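Local coordinates for DNA topoisomerase 2-associated protein PAT1 (Saccharomyces cerevisiae, PDB 5LMG) that activates mRNA decapping and represses translation in yeast, its C-terminal domain directly binding the Dcp2 decapping enzyme and the Xrn1 exonuclease, at residues P110-F113 against N114-K118. The protein carries 2 engineered substitutions. Numbering follows the deposited sequence.
Sequences PRIF and NFLDK. With MG (magnesium ion), chain N.
Asn114 N, in the last turn of helix 103-114, is shared between two weak hydrogen bonds, one to Pro110 O at 3.3 Å and one to Arg111 O at 3.2 Å. One residue on, the pattern has shortened to i to i-3: Phe115 N donates to Ile112 O at 3.1 Å and a straighter 154°, coming from above the carbonyl plane. The step from i-4 to i-3 bonding is a common way for an alpha-helix to end in a tighter turn. The ring of Phe115 sets its edge against the carbonyl oxygen that also takes Asn114 N, CD2 lying 3.4 Å from Arg111 O.

Apolar contact accompanies the bonds. Ile112 and Leu116 run side by side, pointing the same way, with Ile112 CG2 3.6 Å from Leu116 CD1. With chi1 of Ile112 at -73°, CG1 sits beside the backbone N and CG2 is turned opposite that N, which brings this methyl to the leucine. Phe113 CD1 lies farther off, 4.4 Å from Leu116 CD1.

The loop at 115-117 links helix 103-114 to helix 118-130 in the largely helical C-terminal domain, whose sequence family belongs to the TPR clan. Leu116 also reaches Ile124 on the following helix and Met80 on helix 78-82, while Arg111 forms a salt bridge with Glu66 of helix 48-70.

At the far end of the loop, Asp117 is the N-cap of helix 118-130: its OD1 caps a backbone N just past Lys118 and accepts a hydrogen bond from a water 2.9 Å away. Asp117 OD2 binds the magnesium ion at 2.2 Å, and the water that donates to OD1 is itself a magnesium ligand, closing a ring through the carboxylate.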
loop_
_atom_site.group_PDB
_atom_site.type_symbol
_atom_site.label_atom_id
_atom_site.label_comp_id
_atom_site.label_asym_id
_atom_site.label_seq_id
_atom_site.Cartn_x
_atom_site.Cartn_y
_atom_site.Cartn_z
ATOM N N PRO A 110 4.745 17.203 3.480
ATOM C CA PRO A 110 3.917 17.569 4.652
ATOM C C PRO A 110 3.849 19.082 4.899
ATOM O O PRO A 110 2.787 19.595 5.259
ATOM C CB PRO A 110 4.563 16.809 5.822
ATOM C CG PRO A 110 5.452 15.786 5.198
ATOM C CD PRO A 110 5.893 16.361 3.886
ATOM N N ARG A 111 4.964 19.791 4.643
ATOM C CA ARG A 111 5.083 21.241 4.791
ATOM C C ARG A 111 4.244 21.980 3.753
ATOM O O ARG A 111 3.614 22.987 4.089
ATOM C CB ARG A 111 6.548 21.668 4.748
ATOM C CG ARG A 111 7.332 21.157 5.953
ATOM C CD ARG A 111 8.809 21.048 5.640
ATOM N NE ARG A 111 9.438 22.365 5.518
ATOM C CZ ARG A 111 10.655 22.570 5.033
ATOM N NH1 ARG A 111 11.392 21.549 4.617
ATOM N NH2 ARG A 111 11.145 23.799 4.953
ATOM N N ILE A 112 4.194 21.453 2.507
ATOM C CA ILE A 112 3.347 21.967 1.424
ATOM C C ILE A 112 1.869 21.940 1.884
ATOM O O ILE A 112 1.157 22.945 1.751
ATOM C CB ILE A 112 3.564 21.154 0.104
ATOM C CG1 ILE A 112 4.925 21.494 -0.549
ATOM C CG2 ILE A 112 2.395 21.370 -0.889
ATOM C CD1 ILE A 112 5.283 20.628 -1.772
ATOM N N PHE A 113 1.438 20.784 2.458
ATOM C CA PHE A 113 0.073 20.547 2.931
ATOM C C PHE A 113 -0.352 21.476 4.058
ATOM O O PHE A 113 -1.543 21.769 4.165
ATOM C CB PHE A 113 -0.139 19.069 3.294
ATOM C CG PHE A 113 -0.636 18.264 2.112
ATOM C CD1 PHE A 113 0.114 18.174 0.941
ATOM C CD2 PHE A 113 -1.869 17.621 2.157
ATOM C CE1 PHE A 113 -0.362 17.462 -0.160
ATOM C CE2 PHE A 113 -2.337 16.897 1.058
ATOM C CZ PHE A 113 -1.586 16.828 -0.094
ATOM N N ASN A 114 0.606 22.015 4.839
ATOM C CA ASN A 114 0.290 22.991 5.883
ATOM C C ASN A 114 -0.263 24.311 5.311
ATOM O O ASN A 114 -0.993 25.004 6.017
ATOM C CB ASN A 114 1.524 23.286 6.749
ATOM C CG ASN A 114 1.933 22.169 7.674
ATOM O OD1 ASN A 114 1.146 21.278 8.023
ATOM N ND2 ASN A 114 3.181 22.212 8.116
ATOM N N PHE A 115 0.092 24.663 4.055
ATOM C CA PHE A 115 -0.313 25.937 3.439
ATOM C C PHE A 115 -1.363 25.824 2.319
ATOM O O PHE A 115 -1.639 26.820 1.649
ATOM C CB PHE A 115 0.934 26.707 2.944
ATOM C CG PHE A 115 1.879 27.084 4.061
ATOM C CD1 PHE A 115 1.641 28.207 4.844
ATOM C CD2 PHE A 115 2.973 26.279 4.369
ATOM C CE1 PHE A 115 2.496 28.536 5.904
ATOM C CE2 PHE A 115 3.822 26.603 5.432
ATOM C CZ PHE A 115 3.583 27.732 6.189
ATOM N N LEU A 116 -1.976 24.646 2.142
ATOM C CA LEU A 116 -3.001 24.443 1.115
ATOM C C LEU A 116 -4.396 24.286 1.696
ATOM O O LEU A 116 -4.542 23.897 2.856
ATOM C CB LEU A 116 -2.686 23.207 0.256
ATOM C CG LEU A 116 -1.375 23.173 -0.522
ATOM C CD1 LEU A 116 -1.201 21.836 -1.171
ATOM C CD2 LEU A 116 -1.296 24.289 -1.559
ATOM N N ASP A 117 -5.426 24.560 0.873
ATOM C CA ASP A 117 -6.815 24.350 1.272
ATOM C C ASP A 117 -7.280 22.971 0.769
ATOM O O ASP A 117 -6.487 22.265 0.129
ATOM C CB ASP A 117 -7.746 25.513 0.848
ATOM C CG ASP A 117 -7.973 25.731 -0.643
ATOM O OD1 ASP A 117 -7.674 24.816 -1.435
ATOM O OD2 ASP A 117 -8.478 26.802 -1.008
ATOM N N LYS A 118 -8.536 22.584 1.076
ATOM C CA LYS A 118 -9.111 21.282 0.735
ATOM C C LYS A 118 -9.055 20.944 -0.770
ATOM O O LYS A 118 -8.558 19.868 -1.125
ATOM C CB LYS A 118 -10.545 21.165 1.290
ATOM C CG LYS A 118 -11.164 19.770 1.172
ATOM C CD LYS A 118 -12.638 19.796 1.558
ATOM C CE LYS A 118 -13.430 18.728 0.843
ATOM N NZ LYS A 118 -14.820 18.619 1.364
HETATM MG MG MG N . -9.202 27.560 -2.895
HETATM O O HOH W 1 -8.714 25.750 -3.928
HETATM O O HOH W 2 -7.140 28.439 -3.458
#